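Local coordinates for protein terminase large subunit (Thermus phage G20c, PDB 5M1P) that cuts viral DNA with a metal-dependent RuvC-like nuclease domain and, as the full-length motor subunit, probably drives ATP-fuelled translocation of the genome into empty capsids, at residues Arg25-Tyr31 with Ala82-Gly88; Leu128-Leu132 with Met180-Tyr186; Asn155-Tyr159 with Met168-Gly172. Numbering follows the deposited sequence.

Interaction 1 (Arg25-Tyr31 with Ala82-Gly88); sequences RLVVEDY and ALSEDYG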
loop_
_atom_site.group_PDB
_atom_site.type_symbol
_atom_site.label_atom_id
_atom_site.label_comp_id
_atom_site.label_asym_id
_atom_site.label_seq_id
_atom_site.Cartn_x
_atom_site.Cartn_y
_atom_site.Cartn_z
ATOM N N ARG A 25 6.838 9.603 -7.649
ATOM C CA ARG A 25 6.421 9.852 -6.267
ATOM C C ARG A 25 5.367 10.932 -6.151
ATOM O O ARG A 25 5.466 11.963 -6.810
ATOM C CB ARG A 25 7.595 10.297 -5.411
ATOM C CG ARG A 25 8.728 9.304 -5.319
ATOM C CD ARG A 25 9.739 9.811 -4.316
ATOM N NE ARG A 25 10.830 8.881 -4.117
ATOM C CZ ARG A 25 11.750 8.995 -3.160
ATOM N NH1 ARG A 25 11.721 10.013 -2.303
ATOM N NH2 ARG A 25 12.702 8.079 -3.046
ATOM N N LEU A 26 4.401 10.703 -5.271
ATOM C CA LEU A 26 3.518 11.749 -4.779
ATOM C C LEU A 26 3.974 12.088 -3.373
ATOM O O LEU A 26 3.794 11.287 -2.459
ATOM C CB LEU A 26 2.067 11.272 -4.761
ATOM C CG LEU A 26 1.502 10.747 -6.084
ATOM C CD1 LEU A 26 -0.013 10.591 -5.992
ATOM C CD2 LEU A 26 1.914 11.609 -7.262
ATOM N N VAL A 27 4.549 13.271 -3.186
ATOM C CA VAL A 27 5.185 13.612 -1.915
ATOM C C VAL A 27 4.272 14.574 -1.196
ATOM O O VAL A 27 4.067 15.695 -1.658
ATOM C CB VAL A 27 6.578 14.252 -2.100
ATOM C CG1 VAL A 27 7.241 14.508 -0.742
ATOM C CG2 VAL A 27 7.462 13.343 -2.942
ATOM N N VAL A 28 3.722 14.121 -0.072
ATOM C CA VAL A 28 2.872 14.942 0.782
ATOM C C VAL A 28 3.747 15.753 1.725
ATOM O O VAL A 28 3.552 16.963 1.907
ATOM C CB VAL A 28 1.881 14.080 1.591
ATOM C CG1 VAL A 28 1.088 14.941 2.560
ATOM C CG2 VAL A 28 0.919 13.375 0.643
ATOM N N GLU A 29 4.690 15.084 2.364
ATOM C CA GLU A 29 5.615 15.785 3.229
ATOM C C GLU A 29 6.934 15.068 3.317
ATOM O O GLU A 29 7.020 13.832 3.231
ATOM C CB GLU A 29 5.013 16.008 4.602
ATOM C CG GLU A 29 4.683 14.765 5.386
ATOM C CD GLU A 29 3.915 15.097 6.647
ATOM O OE1 GLU A 29 4.533 15.123 7.727
ATOM O OE2 GLU A 29 2.697 15.370 6.547
ATOM N N ASP A 30 7.976 15.871 3.487
ATOM C CA ASP A 30 9.320 15.336 3.579
ATOM C C ASP A 30 9.522 14.744 4.967
ATOM O O ASP A 30 8.721 14.958 5.882
ATOM C CB ASP A 30 10.350 16.416 3.231
ATOM C CG ASP A 30 10.392 16.732 1.736
ATOM O OD1 ASP A 30 10.229 15.817 0.900
ATOM O OD2 ASP A 30 10.630 17.898 1.385
ATOM N N TYR A 31 10.575 13.945 5.092
ATOM C CA TYR A 31 10.923 13.260 6.326
ATOM C C TYR A 31 10.998 14.212 7.533
ATOM O O TYR A 31 11.654 15.256 7.471
ATOM C CB TYR A 31 12.281 12.598 6.122
ATOM C CG TYR A 31 12.864 11.913 7.335
ATOM C CD1 TYR A 31 12.106 11.005 8.093
ATOM C CD2 TYR A 31 14.194 12.122 7.701
ATOM C CE1 TYR A 31 12.639 10.344 9.181
ATOM C CE2 TYR A 31 14.744 11.462 8.784
ATOM C CZ TYR A 31 13.967 10.590 9.538
ATOM O OH TYR A 31 14.509 9.939 10.630
ATOM N N ALA A 82 15.701 3.459 -1.472
ATOM C CA ALA A 82 15.800 4.914 -1.441
ATOM C C ALA A 82 14.704 5.537 -0.579
ATOM O O ALA A 82 14.992 6.404 0.238
ATOM C CB ALA A 82 15.797 5.498 -2.844
ATOM N N LEU A 83 13.467 5.075 -0.728
ATOM C CA LEU A 83 12.357 5.563 0.109
ATOM C C LEU A 83 12.593 5.301 1.577
ATOM O O LEU A 83 12.349 6.154 2.418
ATOM C CB LEU A 83 11.030 4.898 -0.283
ATOM C CG LEU A 83 10.320 5.470 -1.493
ATOM C CD1 LEU A 83 9.204 4.540 -1.936
ATOM C CD2 LEU A 83 9.774 6.863 -1.185
ATOM N N SER A 84 13.045 4.093 1.882
ATOM C CA SER A 84 13.350 3.731 3.251
ATOM C C SER A 84 14.408 4.675 3.827
ATOM O O SER A 84 14.228 5.224 4.912
ATOM C CB SER A 84 13.840 2.289 3.333
ATOM O OG SER A 84 14.281 1.979 4.636
ATOM N N GLU A 85 15.488 4.874 3.077
ATOM C CA GLU A 85 16.560 5.756 3.521
ATOM C C GLU A 85 16.087 7.206 3.660
ATOM O O GLU A 85 16.431 7.877 4.633
ATOM C CB GLU A 85 17.770 5.641 2.584
ATOM C CG GLU A 85 18.512 4.314 2.720
ATOM C CD GLU A 85 19.678 4.169 1.762
ATOM O OE1 GLU A 85 20.252 3.060 1.714
ATOM O OE2 GLU A 85 20.013 5.130 1.030
ATOM N N ASP A 86 15.265 7.673 2.716
ATOM C CA ASP A 86 14.745 9.036 2.767
ATOM C C ASP A 86 13.950 9.270 4.047
ATOM O O ASP A 86 13.995 10.356 4.602
ATOM C CB ASP A 86 13.820 9.331 1.583
ATOM C CG ASP A 86 14.545 9.443 0.229
ATOM O OD1 ASP A 86 15.781 9.545 0.161
ATOM O OD2 ASP A 86 13.838 9.445 -0.793
ATOM N N TYR A 87 13.206 8.258 4.494
ATOM C CA TYR A 87 12.374 8.345 5.703
ATOM C C TYR A 87 12.980 7.648 6.931
ATOM O O TYR A 87 12.285 7.022 7.742
ATOM C CB TYR A 87 10.946 7.894 5.374
ATOM C CG TYR A 87 10.244 8.910 4.500
ATOM C CD1 TYR A 87 10.324 8.858 3.104
ATOM C CD2 TYR A 87 9.533 9.955 5.070
ATOM C CE1 TYR A 87 9.694 9.812 2.312
ATOM C CE2 TYR A 87 8.901 10.893 4.284
ATOM C CZ TYR A 87 8.988 10.830 2.906
ATOM O OH TYR A 87 8.373 11.775 2.129
ATOM N N GLY A 88 14.290 7.821 7.095
ATOM C CA GLY A 88 14.974 7.457 8.333
ATOM C C GLY A 88 15.127 5.969 8.543
ATOM O O GLY A 88 14.940 5.471 9.656
HETATM O O HOH W 1 10.488 13.073 0.678
#
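The Y31 ring lies with one face over the backbone where helix 73-86 ends, its CE1 3.5 Å from Y87 C. This helix belongs to the RNase H-like fold: it packs on the mixed sheet through L83, as does Y87 just past its end, both touching strands 49-56 and 61-69. Strand 25-27 extends that sheet beside strand 61-69, and the loop after it curls round the helix end. R25 reaches across in an extended rotamer to make a salt bridge with D86. Both R25 NH1 (2.7 Å) and R25 NH2 (2.9 Å) donate to D86 OD2, while L83 CD2 covers one face of the guanidinium, 3.5 Å from R25 CZ. At G88, phi is positive and CA sits 3.4 Å from Y31 OH; a CB there would clash with that hydroxyl. Y87 brings its ring up to the loop, its OH 4.1 Å from V27 CG1 and its CD2 4.0 Å from Y31 CB. The Y87 hydroxyl donates to E29 O at 2.7 Å. A water also donates to Y87 OH (2.9 Å) and to D30 OD1 (2.8 Å), the same oxygen that forms a salt bridge with R22.

Interaction 2 (Leu128-Leu132 with Met180-Tyr186); sequences LISNL and MSLALAY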
loop_
_atom_site.group_PDB
_atom_site.type_symbol
_atom_site.label_atom_id
_atom_site.label_comp_id
_atom_site.label_asym_id
_atom_site.label_seq_id
_atom_site.Cartn_x
_atom_site.Cartn_y
_atom_site.Cartn_z
ATOM N N LEU A 128 -6.257 -7.453 6.766
ATOM C CA LEU A 128 -5.615 -6.209 6.314
ATOM C C LEU A 128 -6.625 -5.154 5.883
ATOM O O LEU A 128 -6.564 -3.990 6.309
ATOM C CB LEU A 128 -4.665 -6.501 5.146
ATOM C CG LEU A 128 -3.367 -7.216 5.501
ATOM C CD1 LEU A 128 -2.659 -7.694 4.248
ATOM C CD2 LEU A 128 -2.463 -6.296 6.313
ATOM N N ILE A 129 -7.557 -5.557 5.038
ATOM C CA ILE A 129 -8.548 -4.621 4.508
ATOM C C ILE A 129 -9.529 -4.133 5.578
ATOM O O ILE A 129 -9.835 -2.941 5.633
ATOM C CB ILE A 129 -9.304 -5.238 3.317
ATOM C CG1 ILE A 129 -8.351 -5.455 2.127
ATOM C CG2 ILE A 129 -10.506 -4.381 2.931
ATOM C CD1 ILE A 129 -7.778 -4.203 1.485
ATOM N N SER A 130 -10.018 -5.040 6.417
ATOM C CA SER A 130 -10.926 -4.648 7.494
ATOM C C SER A 130 -10.250 -3.655 8.445
ATOM O O SER A 130 -10.883 -2.697 8.873
ATOM C CB SER A 130 -11.464 -5.861 8.254
ATOM O OG SER A 130 -10.441 -6.573 8.905
ATOM N N ASN A 131 -8.968 -3.851 8.739
ATOM C CA ASN A 131 -8.236 -2.902 9.540
ATOM C C ASN A 131 -8.195 -1.529 8.865
ATOM O O ASN A 131 -8.468 -0.514 9.512
ATOM C CB ASN A 131 -6.822 -3.414 9.801
ATOM C CG ASN A 131 -6.024 -2.463 10.660
ATOM O OD1 ASN A 131 -6.361 -2.244 11.820
ATOM N ND2 ASN A 131 -4.980 -1.874 10.090
ATOM N N LEU A 132 -7.848 -1.488 7.584
ATOM C CA LEU A 132 -7.807 -0.227 6.853
ATOM C C LEU A 132 -9.178 0.447 6.837
ATOM O O LEU A 132 -9.295 1.655 7.063
ATOM C CB LEU A 132 -7.282 -0.440 5.430
ATOM C CG LEU A 132 -7.233 0.781 4.508
ATOM C CD1 LEU A 132 -6.295 1.835 5.057
ATOM C CD2 LEU A 132 -6.789 0.395 3.108
ATOM N N MET A 180 -3.908 -2.376 -1.618
ATOM C CA MET A 180 -3.121 -3.320 -0.857
ATOM C C MET A 180 -1.894 -2.678 -0.213
ATOM O O MET A 180 -1.597 -2.970 0.941
ATOM C CB MET A 180 -2.737 -4.527 -1.721
ATOM C CG MET A 180 -3.925 -5.410 -2.107
ATOM S SD MET A 180 -5.042 -5.835 -0.759
ATOM C CE MET A 180 -3.937 -6.559 0.445
ATOM N N SER A 181 -1.206 -1.802 -0.941
ATOM C CA SER A 181 -0.068 -1.075 -0.379
ATOM C C SER A 181 -0.485 -0.248 0.839
ATOM O O SER A 181 0.181 -0.274 1.869
ATOM C CB SER A 181 0.563 -0.198 -1.455
ATOM O OG SER A 181 1.593 0.610 -0.913
ATOM N N LEU A 182 -1.595 0.459 0.715
ATOM C CA LEU A 182 -2.128 1.223 1.847
ATOM C C LEU A 182 -2.494 0.323 3.025
ATOM O O LEU A 182 -2.200 0.649 4.167
ATOM C CB LEU A 182 -3.342 2.057 1.428
ATOM C CG LEU A 182 -3.066 3.213 0.475
ATOM C CD1 LEU A 182 -4.394 3.748 -0.029
ATOM C CD2 LEU A 182 -2.234 4.322 1.107
ATOM N N ALA A 183 -3.117 -0.816 2.744
ATOM C CA ALA A 183 -3.497 -1.745 3.804
ATOM C C ALA A 183 -2.264 -2.327 4.513
ATOM O O ALA A 183 -2.251 -2.467 5.737
ATOM C CB ALA A 183 -4.361 -2.861 3.244
ATOM N N LEU A 184 -1.225 -2.644 3.743
ATOM C CA LEU A 184 0.046 -3.114 4.310
ATOM C C LEU A 184 0.656 -2.069 5.235
ATOM O O LEU A 184 1.090 -2.410 6.329
ATOM C CB LEU A 184 1.020 -3.489 3.206
ATOM C CG LEU A 184 0.647 -4.781 2.458
ATOM C CD1 LEU A 184 1.361 -4.833 1.126
ATOM C CD2 LEU A 184 0.957 -6.028 3.281
ATOM N N ALA A 185 0.654 -0.804 4.819
ATOM C CA ALA A 185 1.169 0.277 5.669
ATOM C C ALA A 185 0.372 0.404 6.951
ATOM O O ALA A 185 0.927 0.377 8.058
ATOM C CB ALA A 185 1.171 1.589 4.911
ATOM N N TYR A 186 -0.939 0.548 6.799
ATOM C CA TYR A 186 -1.823 0.762 7.943
ATOM C C TYR A 186 -1.980 -0.429 8.877
ATOM O O TYR A 186 -2.457 -0.266 10.000
ATOM C CB TYR A 186 -3.193 1.290 7.485
ATOM C CG TYR A 186 -3.178 2.787 7.233
ATOM C CD1 TYR A 186 -3.259 3.688 8.292
ATOM C CD2 TYR A 186 -3.010 3.304 5.951
ATOM C CE1 TYR A 186 -3.209 5.057 8.073
ATOM C CE2 TYR A 186 -2.976 4.669 5.714
ATOM C CZ TYR A 186 -3.066 5.549 6.777
ATOM O OH TYR A 186 -3.023 6.905 6.515
HETATM O O HOH W 2 -4.487 -2.484 7.393
#
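Two helical segments cross steeply here, with axes 8.6 Å apart at closest approach and N-to-C directions at 77°. The backbones come nearest at L132 and A183, whose CA atoms are 5.5 Å apart, and the small A183 side chain, pointing at the partner helix, permits that approach. L128, I129 and L132 surround it: L128 CB, I129 CD1 and L132 CD2 each lie 4.1 Å from A183 CB. Toward the start of 180-186, I129 CD1 meets M180 SD at 3.9 Å; one turn on, L128 CD1 meets L184 CD2 at 4.1 Å. Toward its end, L132 CD1 packs on Y186 CD2 at 3.7 Å, while the Y186 hydroxyl bonds to G60 O and A142 N beyond these segments. Polar contacts gather on one flank. N131 ND2 makes a weak hydrogen bond to Y186 O (3.0 Å) and donates to a water 2.8 Å away; that water in turn donates to L128 O and A183 O, both at 2.8 Å, tying the two backbones together. Helix 177-186 opens with D177, which like D42 binds calcium here. The side chains of M180 and L184 lie about 4 Å from those of D42 and D95, respectively, D95 being a probable second-metal ligand. Side-chain packing is thus mainly apolar, polar links keeping to the N131 flank: part of the hydrophobic core of the RNase H-like nuclease, next to its metal site.

Interaction 3 (Asn155-Tyr159 with Met168-Gly172); sequences NFRYY and MRAYG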
loop_
_atom_site.group_PDB
_atom_site.type_symbol
_atom_site.label_atom_id
_atom_site.label_comp_id
_atom_site.label_asym_id
_atom_site.label_seq_id
_atom_site.Cartn_x
_atom_site.Cartn_y
_atom_site.Cartn_z
ATOM N N ASN A 155 -13.665 1.767 -5.924
ATOM C CA ASN A 155 -13.998 0.578 -6.726
ATOM C C ASN A 155 -13.575 -0.749 -6.108
ATOM O O ASN A 155 -13.673 -1.781 -6.771
ATOM C CB ASN A 155 -13.458 0.726 -8.153
ATOM C CG ASN A 155 -14.407 1.496 -9.049
ATOM O OD1 ASN A 155 -15.280 2.215 -8.553
ATOM N ND2 ASN A 155 -14.268 1.335 -10.356
ATOM N N PHE A 156 -13.187 -0.765 -4.837
ATOM C CA PHE A 156 -12.846 -2.016 -4.173
ATOM C C PHE A 156 -14.105 -2.582 -3.534
ATOM O O PHE A 156 -14.717 -1.921 -2.696
ATOM C CB PHE A 156 -11.763 -1.756 -3.136
ATOM C CG PHE A 156 -11.001 -2.980 -2.756
ATOM C CD1 PHE A 156 -10.188 -3.614 -3.699
ATOM C CD2 PHE A 156 -11.093 -3.509 -1.470
ATOM C CE1 PHE A 156 -9.471 -4.742 -3.363
ATOM C CE2 PHE A 156 -10.372 -4.636 -1.128
ATOM C CZ PHE A 156 -9.566 -5.257 -2.077
ATOM N N ARG A 157 -14.506 -3.791 -3.939
ATOM C CA ARG A 157 -15.831 -4.324 -3.637
ATOM C C ARG A 157 -15.813 -5.748 -3.116
ATOM O O ARG A 157 -14.837 -6.483 -3.282
ATOM C CB ARG A 157 -16.714 -4.288 -4.877
ATOM C CG ARG A 157 -16.730 -2.985 -5.635
ATOM C CD ARG A 157 -17.266 -1.797 -4.860
ATOM N NE ARG A 157 -17.234 -0.620 -5.729
ATOM C CZ ARG A 157 -18.079 -0.401 -6.740
ATOM N NH1 ARG A 157 -19.056 -1.261 -7.032
ATOM N NH2 ARG A 157 -17.942 0.686 -7.485
ATOM N N TYR A 158 -16.941 -6.119 -2.513
ATOM C CA TYR A 158 -17.189 -7.464 -2.015
ATOM C C TYR A 158 -17.862 -8.311 -3.080
ATOM O O TYR A 158 -18.802 -7.872 -3.732
ATOM C CB TYR A 158 -18.127 -7.428 -0.808
ATOM C CG TYR A 158 -17.540 -6.900 0.463
ATOM C CD1 TYR A 158 -16.586 -7.624 1.158
ATOM C CD2 TYR A 158 -17.984 -5.695 1.015
ATOM C CE1 TYR A 158 -16.072 -7.163 2.365
ATOM C CE2 TYR A 158 -17.470 -5.224 2.218
ATOM C CZ TYR A 158 -16.505 -5.958 2.881
ATOM O OH TYR A 158 -15.982 -5.517 4.070
ATOM N N TYR A 159 -17.384 -9.542 -3.221
ATOM C CA TYR A 159 -18.019 -10.579 -4.033
ATOM C C TYR A 159 -18.066 -11.866 -3.210
ATOM O O TYR A 159 -17.577 -11.906 -2.086
ATOM C CB TYR A 159 -17.237 -10.767 -5.329
ATOM C CG TYR A 159 -17.194 -9.507 -6.145
ATOM C CD1 TYR A 159 -18.255 -9.166 -6.968
ATOM C CD2 TYR A 159 -16.115 -8.629 -6.064
ATOM C CE1 TYR A 159 -18.242 -8.000 -7.708
ATOM C CE2 TYR A 159 -16.088 -7.463 -6.797
ATOM C CZ TYR A 159 -17.156 -7.148 -7.615
ATOM O OH TYR A 159 -17.154 -5.984 -8.337
ATOM N N MET A 168 -12.667 -9.928 -1.756
ATOM C CA MET A 168 -12.560 -8.487 -1.950
ATOM C C MET A 168 -11.659 -8.263 -3.147
ATOM O O MET A 168 -10.552 -8.788 -3.193
ATOM C CB MET A 168 -11.938 -7.805 -0.737
ATOM C CG MET A 168 -12.685 -7.949 0.576
ATOM S SD MET A 168 -11.592 -7.474 1.940
ATOM C CE MET A 168 -12.721 -7.159 3.291
ATOM N N ARG A 169 -12.125 -7.470 -4.101
ATOM C CA ARG A 169 -11.334 -7.133 -5.273
ATOM C C ARG A 169 -11.891 -5.916 -5.978
ATOM O O ARG A 169 -12.991 -5.445 -5.688
ATOM C CB ARG A 169 -11.256 -8.321 -6.246
ATOM C CG ARG A 169 -12.600 -8.771 -6.785
ATOM C CD ARG A 169 -12.445 -9.518 -8.094
ATOM N NE ARG A 169 -13.722 -9.933 -8.644
ATOM C CZ ARG A 169 -14.381 -11.031 -8.300
ATOM N NH1 ARG A 169 -13.909 -11.865 -7.377
ATOM N NH2 ARG A 169 -15.531 -11.304 -8.906
ATOM N N ALA A 170 -11.119 -5.438 -6.944
ATOM C CA ALA A 170 -11.548 -4.352 -7.799
ATOM C C ALA A 170 -12.795 -4.695 -8.599
ATOM O O ALA A 170 -12.963 -5.804 -9.097
ATOM C CB ALA A 170 -10.442 -3.949 -8.743
ATOM N N TYR A 171 -13.669 -3.706 -8.703
ATOM C CA TYR A 171 -14.788 -3.730 -9.623
ATOM C C TYR A 171 -14.294 -3.932 -11.056
ATOM O O TYR A 171 -13.226 -3.452 -11.431
ATOM C CB TYR A 171 -15.520 -2.393 -9.513
ATOM C CG TYR A 171 -16.594 -2.138 -10.534
ATOM C CD1 TYR A 171 -17.863 -2.687 -10.387
ATOM C CD2 TYR A 171 -16.351 -1.315 -11.630
ATOM C CE1 TYR A 171 -18.866 -2.426 -11.312
ATOM C CE2 TYR A 171 -17.342 -1.052 -12.564
ATOM C CZ TYR A 171 -18.590 -1.615 -12.408
ATOM O OH TYR A 171 -19.556 -1.335 -13.343
ATOM N N GLY A 172 -15.076 -4.661 -11.847
ATOM C CA GLY A 172 -14.820 -4.777 -13.277
ATOM C C GLY A 172 -13.509 -5.484 -13.526
ATOM O O GLY A 172 -13.298 -6.571 -13.005
HETATM O O HOH W 3 -12.384 -0.850 -11.293
HETATM O O HOH W 4 -17.384 -6.355 -11.640
#
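Three backbone hydrogen bonds join the segments. R157 and R169 form an antiparallel hydrogen-bonded pair, R157 N donating to R169 O at 2.8 Å and R169 N to R157 O at 3.0 Å; beyond the strand, Y171 N donates to N155 O at 2.7 Å. The flanking non-hydrogen-bonded pairs, F156 with A170 and Y158 with M168, bring CA atoms within 4.5 and 4.7 Å, and M168 CA adds a CA-H...O contact to R157 O (3.3 Å). Next comes a cation-pi stack: the R169 guanidinium lies flat on the Y159 ring, planes 4° apart, with R169 CZ 4.1 Å from the ring centroid and somewhat off-centre. R157 points to the same face of the hairpin as R169; Y171 CB lies over its guanidinium, which bonds to R154 O through NE and to N5 OD1 through NH1. A water bridges the outer end, accepting from N155 ND2 (3.0 Å) and donating to Y171 O (2.7 Å). The other face carries F156, Y158, M168 and A170. Here F156 CE2 packs on M168 CB at 3.6 Å and Y158 CE1 on M168 CE at 3.5 Å, while F156 and M168 both press on I129 of helix 122-137. Residues N5 and V7 hydrogen-bond to the backbone of strand 156-160. Together these contacts define a two-stranded antiparallel beta hairpin, separate from the central sheet of the RNase H-like fold, which in sequence follows helix 147-154 and precedes D177, a calcium ligand here.

Interaction 1 comes first along the chain and closes before the other two begin. Interaction 3 falls within the sequence between the two helices of interaction 2, and strand 166-170 leads on to helix 177-186. Interactions 2 and 3 have centres about 15 Å apart and touch: I129 CG2 meets M168 SD at 3.4 Å and I129 CD1 meets F156 CE2 at 3.7 Å, so helix 122-137 serves both. Interaction 1, about 19 Å from interaction 2 and about 30 Å from interaction 3 between centres, joins strand 25-27 of the main sheet to helix 73-86 on the face opposite helix 177-186. Interaction 2 thus borders the metal site at D42 and D177, whereas interaction 1 lies away from it.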